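Amorpha-4,11-diene synthase (Artemisia annua, PDB 4GAX) probably cyclises farnesyl diphosphate to a sesquiterpene with loss of diphosphate, here as an engineered mutant of a sesquiterpene synthase. Local coordinates at residues A[291-296]-A[525-530]; A[431-436]-A[518-523]. All blocks are in the same frame, centred on the assembly; numbering follows the deposited sequence.

Contact 1: residues A[291-296]-A[525-530]; sequences ASRFEP and VINLVH
The carboxylate of Glu295 lies at the edge of the Arg293 guanidinium, close to the guanidinium plane, while the same carboxylate group lies over one face of the Phe294 ring, with Glu295 CD 3.6 Å above the ring plane and offset toward the rim. The Asn527 amide stands nearly perpendicular to the guanidinium, their planes 87° apart. In the all-helical terpene synthase fold, this cluster ties the chain leaving helix 282-292 to the buried middle of helix 519-535. Arg293, its chain folded by two successive bends that turn the guanidinium back to Glu295, grips that residue side-on: Arg293 NE donates to Glu295 OE1 at 3.0 Å and NH2 to OE2 at 2.9 Å, both reaching the carboxylate from above its plane. An alanine here would remove both of these donors, as well as the NH1 bond to Pro520 O, and would probably leave the Glu295 carboxylate freer to move in a buried setting. A water donates to Glu295 OE2 and accepts a weak bond from Asn527 ND2, linking the salt bridge to the helix. The direct polar tie is nearly straight: Asn527 ND2 donates to Ser292 O at 2.8 Å with an angle of 168°, approaching from above the carbonyl plane. Van der Waals contact accompanies it, Leu528 CD2 lying 3.9 Å from Ser292 CB, while Ser292 OG turns back to Ala289 O. Beside the bond, Asn527 CB presses close to Ala291 O, at 3.1 Å.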
loop_
_atom_site.group_PDB
_atom_site.type_symbol
_atom_site.label_atom_id
_atom_site.label_comp_id
_atom_site.label_asym_id
_atom_site.label_seq_id
_atom_site.Cartn_x
_atom_site.Cartn_y
_atom_site.Cartn_z
ATOM N N ALA A 291 -2.834 -3.220 -4.222
ATOM C CA ALA A 291 -2.328 -2.718 -2.941
ATOM C C ALA A 291 -3.103 -1.527 -2.403
ATOM O O ALA A 291 -3.261 -1.378 -1.181
ATOM C CB ALA A 291 -0.841 -2.368 -3.053
ATOM N N SER A 292 -3.606 -0.676 -3.298
ATOM C CA SER A 292 -4.285 0.550 -2.859
ATOM C C SER A 292 -5.456 0.212 -1.948
ATOM O O SER A 292 -5.507 0.663 -0.797
ATOM C CB SER A 292 -4.760 1.396 -4.050
ATOM O OG SER A 292 -5.705 0.683 -4.841
ATOM N N ARG A 293 -6.391 -0.579 -2.466
ATOM C CA ARG A 293 -7.500 -1.110 -1.661
ATOM C C ARG A 293 -7.833 -2.494 -2.209
ATOM O O ARG A 293 -8.033 -2.647 -3.416
ATOM C CB ARG A 293 -8.755 -0.231 -1.753
ATOM C CG ARG A 293 -8.701 1.220 -1.178
ATOM C CD ARG A 293 -8.352 1.269 0.318
ATOM N NE ARG A 293 -9.196 0.449 1.196
ATOM C CZ ARG A 293 -10.028 0.934 2.123
ATOM N NH1 ARG A 293 -10.173 2.242 2.269
ATOM N NH2 ARG A 293 -10.726 0.109 2.908
ATOM N N PHE A 294 -7.907 -3.507 -1.350
ATOM C CA PHE A 294 -8.153 -4.866 -1.854
ATOM C C PHE A 294 -9.629 -5.252 -1.725
ATOM O O PHE A 294 -10.066 -6.287 -2.248
ATOM C CB PHE A 294 -7.321 -5.888 -1.064
ATOM C CG PHE A 294 -7.818 -6.082 0.345
ATOM C CD1 PHE A 294 -8.775 -7.047 0.641
ATOM C CD2 PHE A 294 -7.362 -5.259 1.371
ATOM C CE1 PHE A 294 -9.261 -7.200 1.942
ATOM C CE2 PHE A 294 -7.838 -5.407 2.686
ATOM C CZ PHE A 294 -8.792 -6.385 2.968
ATOM N N GLU A 295 -10.395 -4.442 -1.005
ATOM C CA GLU A 295 -11.757 -4.812 -0.632
ATOM C C GLU A 295 -12.713 -4.863 -1.830
ATOM O O GLU A 295 -12.513 -4.149 -2.824
ATOM C CB GLU A 295 -12.277 -3.874 0.463
ATOM C CG GLU A 295 -11.427 -3.941 1.741
ATOM C CD GLU A 295 -10.289 -2.918 1.753
ATOM O OE1 GLU A 295 -9.885 -2.427 0.673
ATOM O OE2 GLU A 295 -9.798 -2.595 2.851
ATOM N N PRO A 296 -13.758 -5.705 -1.730
ATOM C CA PRO A 296 -14.650 -5.935 -2.869
ATOM C C PRO A 296 -15.317 -4.664 -3.353
ATOM O O PRO A 296 -15.541 -4.541 -4.543
ATOM C CB PRO A 296 -15.687 -6.933 -2.329
ATOM C CG PRO A 296 -15.524 -6.919 -0.842
ATOM C CD PRO A 296 -14.108 -6.545 -0.566
ATOM N N VAL A 525 -4.007 5.900 0.225
ATOM C CA VAL A 525 -2.711 6.551 0.133
ATOM C C VAL A 525 -1.681 5.809 0.986
ATOM O O VAL A 525 -0.582 5.539 0.518
ATOM C CB VAL A 525 -2.757 8.041 0.558
ATOM C CG1 VAL A 525 -1.326 8.604 0.680
ATOM C CG2 VAL A 525 -3.582 8.874 -0.455
ATOM N N ILE A 526 -2.030 5.476 2.228
ATOM C CA ILE A 526 -1.045 4.874 3.123
ATOM C C ILE A 526 -0.653 3.481 2.619
ATOM O O ILE A 526 0.499 3.069 2.764
ATOM C CB ILE A 526 -1.497 4.841 4.623
ATOM C CG1 ILE A 526 -0.297 4.590 5.541
ATOM C CG2 ILE A 526 -2.545 3.748 4.904
ATOM C CD1 ILE A 526 0.698 5.730 5.557
ATOM N N ASN A 527 -1.596 2.781 1.992
ATOM C CA ASN A 527 -1.297 1.452 1.466
ATOM C C ASN A 527 -0.317 1.594 0.307
ATOM O O ASN A 527 0.652 0.842 0.208
ATOM C CB ASN A 527 -2.572 0.732 1.007
ATOM C CG ASN A 527 -3.467 0.316 2.164
ATOM O OD1 ASN A 527 -3.021 0.222 3.322
ATOM N ND2 ASN A 527 -4.737 0.056 1.856
ATOM N N LEU A 528 -0.566 2.568 -0.570
ATOM C CA LEU A 528 0.348 2.797 -1.692
ATOM C C LEU A 528 1.745 3.180 -1.207
ATOM O O LEU A 528 2.738 2.818 -1.837
ATOM C CB LEU A 528 -0.195 3.859 -2.659
ATOM C CG LEU A 528 -1.391 3.367 -3.489
ATOM C CD1 LEU A 528 -1.999 4.516 -4.296
ATOM C CD2 LEU A 528 -0.974 2.233 -4.422
ATOM N N VAL A 529 1.837 3.908 -0.098
ATOM C CA VAL A 529 3.167 4.222 0.458
ATOM C C VAL A 529 3.851 2.964 0.987
ATOM O O VAL A 529 5.030 2.731 0.726
ATOM C CB VAL A 529 3.081 5.265 1.615
ATOM C CG1 VAL A 529 4.454 5.480 2.246
ATOM C CG2 VAL A 529 2.535 6.593 1.103
ATOM N N HIS A 530 3.116 2.138 1.728
ATOM C CA HIS A 530 3.697 0.891 2.238
ATOM C C HIS A 530 4.057 -0.073 1.110
ATOM O O HIS A 530 5.031 -0.836 1.203
ATOM C CB HIS A 530 2.750 0.227 3.246
ATOM C CG HIS A 530 2.731 0.912 4.576
ATOM N ND1 HIS A 530 1.580 1.075 5.317
ATOM C CD2 HIS A 530 3.731 1.472 5.296
ATOM C CE1 HIS A 530 1.871 1.715 6.438
ATOM N NE2 HIS A 530 3.169 1.973 6.446
HETATM O O HOH W 1 -7.088 -1.850 2.682
#

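Contact 2: residues A[431-436]-A[518-523]; sequences SDIVTK and PRPLLV
Ile433 carries most of this apolar contact, and its branch can be traced outward from a CB directed at the start of helix 519-535. CG1 is wedged between backbone N and C (chi1 71°), and an extended second torsion (chi2 158°) delivers CD1 to the helix. There the Ile433 and Pro520 side chains cross obliquely, and Ile433 CD1 lies 3.8 Å from Pro520 CB, with CG and CD of that ring close by. Ile433 CD1 also touches Pro518 CB, at 3.8 Å, and Leu521 CG, at 4.0 Å, so a single methyl sits among three residues. Val434 adds a second, tighter touch, its CG1 lying 3.6 Å from Leu521 CD1; Tyr427 of helix 419-429 flanks both side chains. On the backbone side, Ile433 O comes within 3.4 Å of Pro518 CG. Pro518 is the N-cap residue, and its carbonyl accepts from both Leu521 N and Leu522 N, while Pro520 falls in the first turn, where a missing N-H costs no helical bond. Thr435 caps helix 436-443 in turn, OG1 accepting from Ala438 N. The arrangement is that of an interhelical loop packed on the proline-bearing N-terminal turn of a helix, at the surface of an all-alpha terpene synthase domain.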
loop_
_atom_site.group_PDB
_atom_site.type_symbol
_atom_site.label_atom_id
_atom_site.label_comp_id
_atom_site.label_asym_id
_atom_site.label_seq_id
_atom_site.Cartn_x
_atom_site.Cartn_y
_atom_site.Cartn_z
ATOM N N SER A 431 -15.090 7.944 -6.827
ATOM C CA SER A 431 -15.828 9.184 -7.037
ATOM C C SER A 431 -16.969 9.445 -6.047
ATOM O O SER A 431 -17.303 10.605 -5.768
ATOM C CB SER A 431 -16.384 9.209 -8.462
ATOM O OG SER A 431 -16.828 7.913 -8.830
ATOM N N ASP A 432 -17.579 8.382 -5.531
ATOM C CA ASP A 432 -18.741 8.525 -4.645
ATOM C C ASP A 432 -18.441 9.250 -3.332
ATOM O O ASP A 432 -19.351 9.803 -2.707
ATOM C CB ASP A 432 -19.337 7.156 -4.338
ATOM C CG ASP A 432 -18.275 6.128 -4.028
ATOM O OD1 ASP A 432 -17.261 6.089 -4.761
ATOM O OD2 ASP A 432 -18.445 5.366 -3.051
ATOM N N ILE A 433 -17.177 9.254 -2.915
ATOM C CA ILE A 433 -16.803 9.867 -1.639
ATOM C C ILE A 433 -15.831 11.053 -1.753
ATOM O O ILE A 433 -15.617 11.788 -0.778
ATOM C CB ILE A 433 -16.212 8.830 -0.648
ATOM C CG1 ILE A 433 -14.819 8.385 -1.095
ATOM C CG2 ILE A 433 -17.144 7.635 -0.488
ATOM C CD1 ILE A 433 -13.974 7.826 0.037
ATOM N N VAL A 434 -15.240 11.247 -2.928
ATOM C CA VAL A 434 -14.335 12.381 -3.113
ATOM C C VAL A 434 -15.051 13.719 -2.888
ATOM O O VAL A 434 -16.173 13.922 -3.342
ATOM C CB VAL A 434 -13.644 12.376 -4.495
ATOM C CG1 VAL A 434 -12.645 11.261 -4.566
ATOM C CG2 VAL A 434 -14.659 12.230 -5.595
ATOM N N THR A 435 -14.394 14.613 -2.159
ATOM C CA THR A 435 -14.908 15.951 -1.915
ATOM C C THR A 435 -14.072 16.933 -2.717
ATOM O O THR A 435 -12.979 16.587 -3.171
ATOM C CB THR A 435 -14.768 16.342 -0.435
ATOM O OG1 THR A 435 -13.401 16.196 -0.033
ATOM C CG2 THR A 435 -15.650 15.465 0.448
ATOM N N LYS A 436 -14.569 18.157 -2.877
ATOM C CA LYS A 436 -13.762 19.208 -3.489
ATOM C C LYS A 436 -12.541 19.438 -2.599
ATOM O O LYS A 436 -11.448 19.738 -3.083
ATOM C CB LYS A 436 -14.572 20.499 -3.641
ATOM C CG LYS A 436 -14.011 21.490 -4.664
ATOM C CD LYS A 436 -14.810 22.799 -4.666
ATOM C CE LYS A 436 -14.571 23.627 -5.933
ATOM N NZ LYS A 436 -15.325 24.924 -5.934
ATOM N N PRO A 518 -11.216 12.197 2.834
ATOM C CA PRO A 518 -12.040 11.119 3.393
ATOM C C PRO A 518 -11.173 9.932 3.778
ATOM O O PRO A 518 -10.258 9.567 3.023
ATOM C CB PRO A 518 -12.970 10.744 2.229
ATOM C CG PRO A 518 -13.073 12.011 1.419
ATOM C CD PRO A 518 -11.691 12.626 1.505
ATOM N N ARG A 519 -11.442 9.345 4.942
ATOM C CA ARG A 519 -10.618 8.235 5.429
ATOM C C ARG A 519 -10.315 7.103 4.449
ATOM O O ARG A 519 -9.181 6.606 4.424
ATOM C CB ARG A 519 -11.162 7.653 6.733
ATOM C CG ARG A 519 -10.194 7.871 7.868
ATOM C CD ARG A 519 -10.595 7.164 9.146
ATOM N NE ARG A 519 -10.198 5.763 9.147
ATOM C CZ ARG A 519 -8.939 5.332 9.176
ATOM N NH1 ARG A 519 -7.919 6.189 9.177
ATOM N NH2 ARG A 519 -8.700 4.034 9.191
ATOM N N PRO A 520 -11.318 6.667 3.662
ATOM C CA PRO A 520 -11.005 5.522 2.797
ATOM C C PRO A 520 -9.971 5.877 1.735
ATOM O O PRO A 520 -9.270 4.975 1.251
ATOM C CB PRO A 520 -12.357 5.173 2.151
ATOM C CG PRO A 520 -13.381 5.724 3.100
ATOM C CD PRO A 520 -12.763 6.985 3.656
ATOM N N LEU A 521 -9.866 7.159 1.395
ATOM C CA LEU A 521 -8.839 7.598 0.442
ATOM C C LEU A 521 -7.487 7.728 1.135
ATOM O O LEU A 521 -6.424 7.478 0.530
ATOM C CB LEU A 521 -9.238 8.941 -0.182
ATOM C CG LEU A 521 -10.363 8.867 -1.217
ATOM C CD1 LEU A 521 -10.803 10.273 -1.603
ATOM C CD2 LEU A 521 -9.884 8.094 -2.450
ATOM N N LEU A 522 -7.518 8.113 2.412
ATOM C CA LEU A 522 -6.279 8.242 3.178
ATOM C C LEU A 522 -5.688 6.849 3.345
ATOM O O LEU A 522 -4.460 6.664 3.224
ATOM C CB LEU A 522 -6.548 8.896 4.539
ATOM C CG LEU A 522 -5.318 9.030 5.437
ATOM C CD1 LEU A 522 -4.255 9.847 4.730
ATOM C CD2 LEU A 522 -5.678 9.670 6.781
ATOM N N VAL A 523 -6.565 5.870 3.596
ATOM C CA VAL A 523 -6.154 4.477 3.762
ATOM C C VAL A 523 -5.513 4.006 2.457
ATOM O O VAL A 523 -4.480 3.334 2.477
ATOM C CB VAL A 523 -7.350 3.567 4.165
ATOM C CG1 VAL A 523 -7.012 2.069 3.998
ATOM C CG2 VAL A 523 -7.798 3.875 5.608
#

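Overall arrangement
Both contacts draw on helix 519-535, whose N-terminal turn serves contact 2 and whose middle serves contact 1, their centres about 13 Å apart. Contact 1 is buried near the centre of the chain, and there a backbone carbonyl, an amide, a salt bridge and a water are matched to one another. Contact 2 lies at the surface, its centre about 16 Å from that of the chain, and relies on methyls and proline rings, while the Thr435 hydroxyl and the Pro518 carbonyl serve the helix starts. Along the sequence, contact 2 is nested inside the loop that contact 1 closes. Arg293 of contact 1 joins them, its NH1 probably bonding to Pro520 O and packing against Val523 CG1.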